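PDB 3R8E: hypothetical sugar kinase from Cytophaga hutchinsonii, which probably phosphorylates a sugar with ATP, as a putative sugar kinase of the ROK family with the ribonuclease H-like fold. Local coordinates for residues T182-L188 with I247-S251; W241-T246 with Y276-L281; I21-G27 with G79-P85. All blocks are in the same frame, centred on the assembly; numbering follows the deposited sequence.

How the contacts relate
Contacts 1 and 2 are neighbours, their centres about 13 Å apart, and both draw on helix 235-259: residues 241-246 face helix 274-288, and the next turn, 247-251, faces the 182-188 loop. They meet where Ile248 packs on Phe277 and Leu281, and where Arg184 NH2 makes a long, weak ion pair with Asp243 OD1 at 3.5 Å. Contact 3 stands apart on the opposite side of the chain's centre, its own centre about 31 Å from contact 1 and 33 Å from contact 2. It belongs to the sheet at the start of the chain; in ROK kinases two alpha/beta domains of this kind probably flank the cleft that takes sugar and nucleotide.

Contact 1 of 3, residues T182-L188 with I247-S251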
loop_
_atom_site.group_PDB
_atom_site.type_symbol
_atom_site.label_atom_id
_atom_site.label_comp_id
_atom_site.label_asym_id
_atom_site.label_seq_id
_atom_site.Cartn_x
_atom_site.Cartn_y
_atom_site.Cartn_z
ATOM N N THR A 182 5.407 12.440 -1.583
ATOM C CA THR A 182 5.027 12.778 -2.957
ATOM C C THR A 182 6.277 12.909 -3.842
ATOM O O THR A 182 7.396 12.788 -3.339
ATOM C CB THR A 182 4.202 14.084 -2.982
ATOM O OG1 THR A 182 5.040 15.176 -2.605
ATOM C CG2 THR A 182 2.971 14.027 -2.093
ATOM N N THR A 183 6.090 13.217 -5.148
ATOM C CA THR A 183 7.189 13.440 -6.106
ATOM C C THR A 183 7.895 14.776 -5.819
ATOM O O THR A 183 8.874 15.108 -6.492
ATOM C CB THR A 183 6.686 13.402 -7.557
ATOM O OG1 THR A 183 5.633 14.350 -7.709
ATOM C CG2 THR A 183 6.242 12.012 -7.994
ATOM N N ARG A 184 7.374 15.551 -4.846
ATOM C CA ARG A 184 7.925 16.830 -4.394
ATOM C C ARG A 184 8.759 16.632 -3.108
ATOM O O ARG A 184 9.472 17.548 -2.688
ATOM C CB ARG A 184 6.794 17.850 -4.159
ATOM C CG ARG A 184 6.325 18.591 -5.414
ATOM C CD ARG A 184 5.216 17.874 -6.172
ATOM N NE ARG A 184 4.560 18.753 -7.144
ATOM C CZ ARG A 184 3.766 18.335 -8.127
ATOM N NH1 ARG A 184 3.534 17.038 -8.297
ATOM N NH2 ARG A 184 3.207 19.208 -8.954
ATOM N N GLY A 185 8.663 15.441 -2.508
ATOM C CA GLY A 185 9.379 15.080 -1.289
ATOM C C GLY A 185 8.603 15.308 -0.005
ATOM O O GLY A 185 8.912 14.691 1.019
ATOM N N LYS A 186 7.607 16.219 -0.043
ATOM C CA LYS A 186 6.742 16.557 1.088
ATOM C C LYS A 186 5.614 15.536 1.184
ATOM O O LYS A 186 5.364 14.822 0.207
ATOM C CB LYS A 186 6.179 17.977 0.925
ATOM N N SER A 187 4.937 15.447 2.349
ATOM C CA SER A 187 3.844 14.485 2.516
ATOM C C SER A 187 2.607 14.908 1.713
ATOM O O SER A 187 2.446 16.090 1.405
ATOM C CB SER A 187 3.486 14.305 3.988
ATOM O OG SER A 187 2.675 15.359 4.476
ATOM N N LEU A 188 1.735 13.938 1.387
ATOM C CA LEU A 188 0.511 14.192 0.620
ATOM C C LEU A 188 -0.371 15.254 1.296
ATOM O O LEU A 188 -0.756 16.222 0.628
ATOM C CB LEU A 188 -0.267 12.885 0.400
ATOM C CG LEU A 188 -1.647 12.963 -0.280
ATOM C CD1 LEU A 188 -1.559 13.529 -1.718
ATOM C CD2 LEU A 188 -2.298 11.597 -0.302
ATOM N N ILE A 247 -1.268 15.869 -8.141
ATOM C CA ILE A 247 -0.656 15.408 -6.887
ATOM C C ILE A 247 -1.466 14.237 -6.297
ATOM O O ILE A 247 -0.868 13.216 -5.962
ATOM C CB ILE A 247 -0.469 16.560 -5.854
ATOM C CG1 ILE A 247 0.464 17.665 -6.412
ATOM C CG2 ILE A 247 0.063 16.021 -4.505
ATOM C CD1 ILE A 247 0.337 19.033 -5.717
ATOM N N ILE A 248 -2.814 14.364 -6.202
ATOM C CA ILE A 248 -3.661 13.292 -5.644
ATOM C C ILE A 248 -3.534 12.026 -6.517
ATOM O O ILE A 248 -3.362 10.926 -5.978
ATOM C CB ILE A 248 -5.147 13.724 -5.465
ATOM C CG1 ILE A 248 -5.266 14.951 -4.520
ATOM C CG2 ILE A 248 -6.006 12.562 -4.928
ATOM C CD1 ILE A 248 -6.644 15.668 -4.590
ATOM N N GLY A 249 -3.584 12.207 -7.838
ATOM C CA GLY A 249 -3.450 11.113 -8.799
ATOM C C GLY A 249 -2.135 10.365 -8.672
ATOM O O GLY A 249 -2.123 9.131 -8.690
ATOM N N GLU A 250 -1.020 11.107 -8.478
ATOM C CA GLU A 250 0.307 10.513 -8.310
ATOM C C GLU A 250 0.384 9.651 -7.044
ATOM O O GLU A 250 0.992 8.582 -7.092
ATOM C CB GLU A 250 1.393 11.581 -8.295
ATOM C CG GLU A 250 1.741 12.088 -9.682
ATOM C CD GLU A 250 2.813 13.156 -9.726
ATOM O OE1 GLU A 250 3.261 13.616 -8.649
ATOM O OE2 GLU A 250 3.206 13.536 -10.850
ATOM N N SER A 251 -0.268 10.075 -5.935
ATOM C CA SER A 251 -0.294 9.255 -4.715
ATOM C C SER A 251 -1.226 8.049 -4.892
ATOM O O SER A 251 -0.910 6.958 -4.408
ATOM C CB SER A 251 -0.696 10.081 -3.499
ATOM O OG SER A 251 0.444 10.764 -3.000
HETATM O O HOH W 1 3.558 12.521 -5.994
HETATM O O HOH W 2 3.807 16.207 -11.033
#
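Thr183 and Glu250 join a type I beta turn, Thr182 to Gly185, to the flank of helix 235-259 in this ribonuclease H-like kinase. Thr183 donates through OG1 to Glu250 OE1 at 2.7 Å, entering on the syn side of the carboxylate and 26° out of its plane. The hydroxyl sits between the backbone N and the carbonyl carbon (chi1 55°), which leaves CG2 beside the same oxygen. OE1 has two further partners: a water that also accepts from Thr183 N, and Arg184 NH1, a salt bridge at 3.5 Å. A lysine in place of Glu250 would probably leave the Thr183 hydroxyl without its acceptor and set a second positive charge against the Arg184 guanidinium.

Arg184 can be followed outward. CB, CG and CD lead away from the turn, bending at the second torsion, and NE carries the chain on; none of these four atoms meets the helix closely. CZ is the first to do so, 3.8 Å from Ile247 CG1, which lies over one face of the guanidinium near its rim. NH1 takes Glu250 OE1 at its edge, the two flat groups turned 53° apart, and NH2 also rests near Ile247 CG1.

Past the turn along the chain, Leu188 brings CD1 to 4.1 Å from Ile247 CG2 and 3.6 Å from Ser251 OG. Thr183 and Glu250 also pack against Thr182 and Leu181, respectively, of the second subunit, so this corner lies at the dimer interface. The turn itself is braced from within: Thr182 OG1 accepts from Arg184 N, an ST turn, while Thr182 N and OG1 grip Lys186 O from opposite faces of its plane, the hydroxyl at 2.9 Å.

Contact 2 of 3, residues W241-T246 with Y276-L281; sequences WADIGT and YFVPNL
Two helices of the ribonuclease H-like fold, 235-259 and 274-288, pack closely here; the axes of segments 241-246 and 276-281 pass 6.8 Å apart and cross at -44°. Gly245 makes that closeness possible. Its CA lies 3.2 Å from Phe277 O in a CA-H...O contact, and a beta carbon there would run into the same oxygen. Two more such contacts flank it, Phe277 CA to Trp241 O and Leu281 CA to Gly245 O.

Asn280 supplies the polar link. Its ND2 donates to Ala242 O at 2.8 Å, coming from above the carbonyl plane, 56° out of it. Ala242 O already accepts from Thr246 N within its own helix, and the two donors arrive on opposite faces. Thr246 OG1 is 3.0 Å from Asn280 ND2, and a water bridges this hydroxyl to Asn280 O.

At the N-terminal end of the pair the aromatics close the seam. Trp241 CB meets Tyr276 CB at 3.7 Å, and its indole stands obliquely to the tyrosine ring. Phe277 CG lies between its own N and carbonyl carbon (chi1 71°), which puts CD2 4.1 Å from Trp241 CE3. Trp241 also packs against Pro223 and Ala230 of helix 223-231. Such backbone-to-backbone approach over a glycine, with CA-H...O contacts, is typical of closely packed helix pairs.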
loop_
_atom_site.group_PDB
_atom_site.type_symbol
_atom_site.label_atom_id
_atom_site.label_comp_id
_atom_site.label_asym_id
_atom_site.label_seq_id
_atom_site.Cartn_x
_atom_site.Cartn_y
_atom_site.Cartn_z
ATOM N N TRP A 241 -6.580 23.777 -9.049
ATOM C CA TRP A 241 -7.254 22.482 -8.913
ATOM C C TRP A 241 -6.618 21.423 -9.817
ATOM O O TRP A 241 -6.510 20.271 -9.401
ATOM C CB TRP A 241 -8.765 22.582 -9.178
ATOM C CG TRP A 241 -9.525 23.347 -8.132
ATOM C CD1 TRP A 241 -10.267 24.475 -8.327
ATOM C CD2 TRP A 241 -9.621 23.041 -6.730
ATOM N NE1 TRP A 241 -10.828 24.885 -7.141
ATOM C CE2 TRP A 241 -10.425 24.040 -6.138
ATOM C CE3 TRP A 241 -9.101 22.018 -5.914
ATOM C CZ2 TRP A 241 -10.719 24.053 -4.768
ATOM C CZ3 TRP A 241 -9.404 22.025 -4.559
ATOM C CH2 TRP A 241 -10.204 23.033 -4.000
ATOM N N ALA A 242 -6.153 21.818 -11.023
ATOM C CA ALA A 242 -5.470 20.910 -11.949
ATOM C C ALA A 242 -4.160 20.377 -11.331
ATOM O O ALA A 242 -3.863 19.192 -11.473
ATOM C CB ALA A 242 -5.185 21.614 -13.266
ATOM N N ASP A 243 -3.401 21.244 -10.619
ATOM C CA ASP A 243 -2.151 20.854 -9.966
ATOM C C ASP A 243 -2.439 19.933 -8.769
ATOM O O ASP A 243 -1.760 18.915 -8.615
ATOM C CB ASP A 243 -1.332 22.079 -9.534
ATOM C CG ASP A 243 0.115 21.734 -9.238
ATOM O OD1 ASP A 243 0.878 21.496 -10.201
ATOM O OD2 ASP A 243 0.480 21.681 -8.044
ATOM N N ILE A 244 -3.478 20.268 -7.961
ATOM C CA ILE A 244 -3.932 19.466 -6.811
ATOM C C ILE A 244 -4.323 18.061 -7.318
ATOM O O ILE A 244 -3.909 17.060 -6.722
ATOM C CB ILE A 244 -5.099 20.188 -6.053
ATOM C CG1 ILE A 244 -4.616 21.474 -5.307
ATOM C CG2 ILE A 244 -5.886 19.250 -5.117
ATOM C CD1 ILE A 244 -3.591 21.286 -4.113
ATOM N N GLY A 245 -5.048 18.014 -8.439
ATOM C CA GLY A 245 -5.474 16.773 -9.082
ATOM C C GLY A 245 -4.319 15.862 -9.447
ATOM O O GLY A 245 -4.335 14.679 -9.098
ATOM N N THR A 246 -3.278 16.425 -10.102
ATOM C CA THR A 246 -2.065 15.689 -10.479
ATOM C C THR A 246 -1.408 15.076 -9.233
ATOM O O THR A 246 -1.057 13.893 -9.261
ATOM C CB THR A 246 -1.083 16.601 -11.233
ATOM O OG1 THR A 246 -1.728 17.120 -12.395
ATOM C CG2 THR A 246 0.204 15.876 -11.640
ATOM N N TYR A 276 -13.160 19.922 -11.057
ATOM C CA TYR A 276 -11.994 20.715 -11.442
ATOM C C TYR A 276 -10.651 20.013 -11.161
ATOM O O TYR A 276 -9.678 20.322 -11.852
ATOM C CB TYR A 276 -12.056 22.102 -10.771
ATOM C CG TYR A 276 -13.448 22.696 -10.854
ATOM C CD1 TYR A 276 -13.989 23.084 -12.078
ATOM C CD2 TYR A 276 -14.273 22.744 -9.734
ATOM C CE1 TYR A 276 -15.299 23.547 -12.176
ATOM C CE2 TYR A 276 -15.586 23.203 -9.821
ATOM C CZ TYR A 276 -16.095 23.602 -11.044
ATOM O OH TYR A 276 -17.391 24.045 -11.135
ATOM N N PHE A 277 -10.589 19.071 -10.198
ATOM C CA PHE A 277 -9.325 18.371 -9.927
ATOM C C PHE A 277 -9.321 16.908 -10.434
ATOM O O PHE A 277 -8.242 16.373 -10.689
ATOM C CB PHE A 277 -8.922 18.436 -8.435
ATOM C CG PHE A 277 -9.718 17.629 -7.436
ATOM C CD1 PHE A 277 -9.469 16.272 -7.255
ATOM C CD2 PHE A 277 -10.628 18.247 -6.588
ATOM C CE1 PHE A 277 -10.182 15.533 -6.309
ATOM C CE2 PHE A 277 -11.340 17.507 -5.639
ATOM C CZ PHE A 277 -11.115 16.151 -5.510
ATOM N N VAL A 278 -10.499 16.263 -10.586
ATOM C CA VAL A 278 -10.578 14.858 -11.034
ATOM C C VAL A 278 -10.013 14.671 -12.482
ATOM O O VAL A 278 -9.315 13.676 -12.672
ATOM C CB VAL A 278 -11.999 14.244 -10.850
ATOM C CG1 VAL A 278 -12.144 12.894 -11.560
ATOM C CG2 VAL A 278 -12.312 14.083 -9.363
ATOM N N PRO A 279 -10.198 15.571 -13.488
ATOM C CA PRO A 279 -9.591 15.308 -14.808
ATOM C C PRO A 279 -8.078 15.070 -14.742
ATOM O O PRO A 279 -7.617 14.083 -15.307
ATOM C CB PRO A 279 -9.935 16.563 -15.614
ATOM C CG PRO A 279 -11.187 17.051 -15.002
ATOM C CD PRO A 279 -11.006 16.810 -13.529
ATOM N N ASN A 280 -7.318 15.915 -14.012
ATOM C CA ASN A 280 -5.860 15.734 -13.903
ATOM C C ASN A 280 -5.491 14.544 -13.017
ATOM O O ASN A 280 -4.436 13.941 -13.224
ATOM C CB ASN A 280 -5.171 16.989 -13.418
ATOM C CG ASN A 280 -4.537 17.769 -14.543
ATOM O OD1 ASN A 280 -4.868 17.589 -15.720
ATOM N ND2 ASN A 280 -3.594 18.638 -14.215
ATOM N N LEU A 281 -6.356 14.210 -12.046
ATOM C CA LEU A 281 -6.201 13.042 -11.181
ATOM C C LEU A 281 -6.255 11.797 -12.066
ATOM O O LEU A 281 -5.349 10.960 -11.995
ATOM C CB LEU A 281 -7.317 13.032 -10.107
ATOM C CG LEU A 281 -7.269 11.974 -8.999
ATOM C CD1 LEU A 281 -8.160 12.384 -7.849
ATOM C CD2 LEU A 281 -7.756 10.604 -9.497
HETATM O O HOH W 3 -2.104 15.100 -14.195
#

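Contact 3 of 3, residues I21-G27 with G79-P85; sequences ILGIDVG and GVGIGWP
Leu22 and Val80 lie side by side and point the same way, Leu22 CD2 resting 3.9 Å from Val80 CG2. Ile24 and Ile82 repeat the pattern two residues on, with their CG2 methyls in contact. Between the two pairs Ile24 reaches diagonally: CG1 stands anti to the carbonyl carbon (chi1 -62°) and the extended chain carries CD1 back to Val80 CG1, 3.7 Å away. Val26 comes next, slanting across Ile82 so that its CG2 meets Ile82 CG2. The same methyl lies over one face of the Trp84 six-membered ring, a CH-pi contact 4.3 Å from its centroid and 16° off the normal. Ile82 CG2 sits over this face too, nearer the rim. The other methyl of Val26, CG1, turns to Pro85 CD at 3.6 Å.

These side chains ride on neighbouring parallel strands, 21-25 and 79-84, in the mixed sheet of the ribonuclease H-like fold, and helix 59-73 covers their face through Phe70, Ile67, Phe59 and Met63. Five backbone bonds alternate between them, from Leu22 N to Gly79 O through to Val26 N to Gly83 O; the straightest, Gly83 N to Ile24 O, is 2.9 Å with 173° at the hydrogen. On the other face, Gly23, Gly81 and Gly83 have no side chains, and Asp25 lies on that face and its side chain touches Asp127 of helix 127-138.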
loop_
_atom_site.group_PDB
_atom_site.type_symbol
_atom_site.label_atom_id
_atom_site.label_comp_id
_atom_site.label_asym_id
_atom_site.label_seq_id
_atom_site.Cartn_x
_atom_site.Cartn_y
_atom_site.Cartn_z
ATOM N N ILE A 21 -28.343 2.495 17.528
ATOM C CA ILE A 21 -26.957 2.388 17.994
ATOM C C ILE A 21 -26.358 3.795 18.147
ATOM O O ILE A 21 -26.622 4.665 17.315
ATOM C CB ILE A 21 -26.131 1.501 17.005
ATOM C CG1 ILE A 21 -26.643 0.038 17.004
ATOM C CG2 ILE A 21 -24.620 1.546 17.309
ATOM C CD1 ILE A 21 -26.407 -0.730 15.702
ATOM N N LEU A 22 -25.555 4.014 19.208
ATOM C CA LEU A 22 -24.873 5.285 19.417
ATOM C C LEU A 22 -23.538 5.267 18.676
ATOM O O LEU A 22 -22.695 4.413 18.938
ATOM C CB LEU A 22 -24.663 5.591 20.920
ATOM C CG LEU A 22 -23.768 6.795 21.297
ATOM C CD1 LEU A 22 -24.284 8.110 20.702
ATOM C CD2 LEU A 22 -23.644 6.926 22.810
ATOM N N GLY A 23 -23.381 6.201 17.748
ATOM C CA GLY A 23 -22.147 6.387 16.998
ATOM C C GLY A 23 -21.455 7.630 17.512
ATOM O O GLY A 23 -22.112 8.641 17.793
ATOM N N ILE A 24 -20.137 7.540 17.704
ATOM C CA ILE A 24 -19.322 8.643 18.205
ATOM C C ILE A 24 -18.153 8.850 17.253
ATOM O O ILE A 24 -17.448 7.897 16.946
ATOM C CB ILE A 24 -18.848 8.407 19.672
ATOM C CG1 ILE A 24 -20.047 8.297 20.638
ATOM C CG2 ILE A 24 -17.888 9.517 20.129
ATOM C CD1 ILE A 24 -19.724 7.734 21.986
ATOM N N ASP A 25 -17.971 10.084 16.771
ATOM C CA ASP A 25 -16.853 10.428 15.896
ATOM C C ASP A 25 -15.986 11.465 16.615
ATOM O O ASP A 25 -16.308 12.656 16.633
ATOM C CB ASP A 25 -17.320 10.921 14.517
ATOM C CG ASP A 25 -16.187 11.179 13.534
ATOM O OD1 ASP A 25 -15.057 10.710 13.791
ATOM O OD2 ASP A 25 -16.429 11.852 12.510
ATOM N N VAL A 26 -14.893 10.989 17.215
ATOM C CA VAL A 26 -13.947 11.805 17.980
ATOM C C VAL A 26 -13.047 12.564 16.998
ATOM O O VAL A 26 -12.530 11.968 16.052
ATOM C CB VAL A 26 -13.136 10.925 18.979
ATOM C CG1 VAL A 26 -12.079 11.729 19.732
ATOM C CG2 VAL A 26 -14.052 10.203 19.962
ATOM N N GLY A 27 -13.000 13.893 17.149
ATOM C CA GLY A 27 -12.246 14.796 16.277
ATOM C C GLY A 27 -11.443 15.875 16.986
ATOM O O GLY A 27 -11.697 16.179 18.154
ATOM N N GLY A 79 -25.637 -0.847 21.936
ATOM C CA GLY A 79 -24.311 -0.737 21.334
ATOM C C GLY A 79 -23.795 0.674 21.143
ATOM O O GLY A 79 -24.565 1.588 20.821
ATOM N N VAL A 80 -22.469 0.850 21.329
ATOM C CA VAL A 80 -21.773 2.128 21.168
ATOM C C VAL A 80 -20.490 1.908 20.357
ATOM O O VAL A 80 -19.579 1.228 20.832
ATOM C CB VAL A 80 -21.470 2.840 22.522
ATOM C CG1 VAL A 80 -20.685 4.131 22.308
ATOM C CG2 VAL A 80 -22.740 3.122 23.325
ATOM N N GLY A 81 -20.438 2.499 19.162
ATOM C CA GLY A 81 -19.273 2.450 18.282
ATOM C C GLY A 81 -18.559 3.784 18.290
ATOM O O GLY A 81 -19.209 4.827 18.180
ATOM N N ILE A 82 -17.214 3.776 18.435
ATOM C CA ILE A 82 -16.452 5.027 18.523
ATOM C C ILE A 82 -15.292 5.035 17.529
ATOM O O ILE A 82 -14.500 4.095 17.512
ATOM C CB ILE A 82 -15.936 5.298 19.975
ATOM C CG1 ILE A 82 -17.050 5.129 21.033
ATOM C CG2 ILE A 82 -15.296 6.685 20.076
ATOM C CD1 ILE A 82 -16.581 4.536 22.390
ATOM N N GLY A 83 -15.222 6.099 16.724
ATOM C CA GLY A 83 -14.149 6.326 15.755
ATOM C C GLY A 83 -13.129 7.273 16.355
ATOM O O GLY A 83 -13.509 8.274 16.966
ATOM N N TRP A 84 -11.831 6.967 16.204
ATOM C CA TRP A 84 -10.768 7.751 16.836
ATOM C C TRP A 84 -9.788 8.411 15.831
ATOM O O TRP A 84 -9.406 7.753 14.853
ATOM C CB TRP A 84 -9.991 6.858 17.804
ATOM C CG TRP A 84 -10.829 6.309 18.922
ATOM C CD1 TRP A 84 -11.536 5.143 18.927
ATOM C CD2 TRP A 84 -11.024 6.905 20.208
ATOM N NE1 TRP A 84 -12.182 4.988 20.136
ATOM C CE2 TRP A 84 -11.875 6.048 20.944
ATOM C CE3 TRP A 84 -10.580 8.092 20.807
ATOM C CZ2 TRP A 84 -12.259 6.327 22.260
ATOM C CZ3 TRP A 84 -10.949 8.359 22.117
ATOM C CH2 TRP A 84 -11.783 7.486 22.825
ATOM N N PRO A 85 -9.430 9.716 16.042
ATOM C CA PRO A 85 -8.594 10.444 15.068
ATOM C C PRO A 85 -7.091 10.246 15.246
ATOM O O PRO A 85 -6.333 11.206 15.438
ATOM C CB PRO A 85 -8.989 11.903 15.309
ATOM C CG PRO A 85 -9.302 11.960 16.757
ATOM C CD PRO A 85 -9.835 10.604 17.153
#